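Putative lipoprotein YerB (Bacillus subtilis, PDB 2PSB) is of unknown function but is a putative membrane lipoprotein that interacts with PcrA. Local coordinates at residues 104-107 / 108-111. Sequence-based numbering, arbitrary orientation.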
loop_
_atom_site.group_PDB
_atom_site.type_symbol
_atom_site.label_atom_id
_atom_site.label_comp_id
_atom_site.label_asym_id
_atom_site.label_seq_id
_atom_site.Cartn_x
_atom_site.Cartn_y
_atom_site.Cartn_z
ATOM N N GLY A 104 11.796 -1.163 11.941
ATOM C CA GLY A 104 13.112 -1.428 11.400
ATOM C C GLY A 104 13.223 -0.607 10.137
ATOM O O GLY A 104 12.265 0.067 9.748
ATOM N N TRP A 105 14.377 -0.660 9.487
ATOM C CA TRP A 105 14.584 0.103 8.265
ATOM C C TRP A 105 15.909 -0.205 7.579
ATOM O O TRP A 105 16.787 -0.857 8.144
ATOM C CB TRP A 105 14.520 1.610 8.562
ATOM C CG TRP A 105 15.272 2.046 9.800
ATOM C CD1 TRP A 105 16.369 1.449 10.357
ATOM C CD2 TRP A 105 14.990 3.197 10.613
ATOM N NE1 TRP A 105 16.784 2.152 11.468
ATOM C CE2 TRP A 105 15.955 3.227 11.648
ATOM C CE3 TRP A 105 14.011 4.200 10.571
ATOM C CZ2 TRP A 105 15.974 4.227 12.625
ATOM C CZ3 TRP A 105 14.031 5.198 11.548
ATOM C CH2 TRP A 105 15.004 5.198 12.562
ATOM N N SER A 106 16.038 0.263 6.346
ATOM C CA SER A 106 17.266 0.080 5.598
ATOM C C SER A 106 18.113 1.314 5.913
ATOM O O SER A 106 17.601 2.311 6.417
ATOM C CB SER A 106 16.982 0.011 4.094
ATOM O OG SER A 106 16.410 1.217 3.623
ATOM N N PRO A 107 19.420 1.256 5.637
ATOM C CA PRO A 107 20.290 2.401 5.909
ATOM C C PRO A 107 19.735 3.703 5.331
ATOM O O PRO A 107 19.607 4.710 6.038
ATOM C CB PRO A 107 21.602 1.984 5.256
ATOM C CG PRO A 107 21.628 0.509 5.533
ATOM C CD PRO A 107 20.208 0.095 5.186
ATOM N N GLY A 108 19.405 3.668 4.042
ATOM C CA GLY A 108 18.867 4.840 3.380
ATOM C C GLY A 108 17.649 5.378 4.101
ATOM O O GLY A 108 17.577 6.567 4.401
ATOM N N ALA A 109 16.694 4.497 4.383
ATOM C CA ALA A 109 15.468 4.879 5.073
ATOM C C ALA A 109 15.738 5.523 6.428
ATOM O O ALA A 109 15.043 6.450 6.829
ATOM C CB ALA A 109 14.576 3.664 5.255
ATOM N N LYS A 110 16.745 5.022 7.134
ATOM C CA LYS A 110 17.092 5.552 8.446
ATOM C C LYS A 110 17.481 7.019 8.351
ATOM O O LYS A 110 16.873 7.873 8.993
ATOM C CB LYS A 110 18.252 4.765 9.057
ATOM C CG LYS A 110 18.559 5.149 10.504
ATOM C CD LYS A 110 20.043 5.041 10.820
ATOM C CE LYS A 110 20.848 6.027 9.964
ATOM N NZ LYS A 110 22.320 5.963 10.209
ATOM N N LYS A 111 18.494 7.307 7.541
ATOM C CA LYS A 111 18.978 8.672 7.376
ATOM C C LYS A 111 17.862 9.583 6.896
ATOM O O LYS A 111 17.716 10.710 7.365
ATOM C CB LYS A 111 20.133 8.715 6.368
ATOM C CG LYS A 111 21.376 7.928 6.777
ATOM C CD LYS A 111 22.073 8.537 7.999
ATOM C CE LYS A 111 22.705 9.889 7.690
ATOM N NZ LYS A 111 23.786 9.782 6.672
HETATM O O HOH W 1 19.108 1.653 2.262
HETATM O O HOH W 2 22.097 4.800 7.474
#
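Ser106 O and Pro107 O accept the first two i to i+4 bonds of helix 107-114, from Lys110 N at 2.9 Å and Lys111 N at 3.2 Å. The second bond is the straighter, with an N-H...O angle of 170°. Trp105, two residues before the helix, carries the main side-chain contact. Its indole lies flat against the start of the helix, with Lys110 over one face. Lys110 CB sits 3.8 Å from the centroid of the Trp105 five-membered ring, 8° off its normal, a CH-pi contact. Lys110 CG continues along that face and comes 3.4 Å from Trp105 CE2. With chi1 at -173°, the Lys110 chain sets out away from its own backbone N, and this brings CG over the indole. At the base of the tryptophan side chain, Trp105 CB packs on Ala109 CB at 3.9 Å. Replacing Trp105 by alanine removes the indole, which would probably leave CB and CG of Lys110 without their aromatic partner and the lysine chain freer to turn. The amino end of Lys110 leads away from the ring. A water donates to Pro107 O and is held weakly by Lys110 NZ. The same lysine has a weak, long ion pair with Glu114. Ser106 OG also touches Ala109 CB, at 3.5 Å. A second water links Ser106 OG to Gly108 N, accepting from this first-turn amide at 2.7 Å. The Ser106 hydroxyl also makes a weak hydrogen bond to Glu87. Ser106 stands at the N-cap position and Pro107 follows at N1, a common start for a helix. Here it joins the loop after strand 99-102 to helix 107-114 in the DUF3048 N-terminal region.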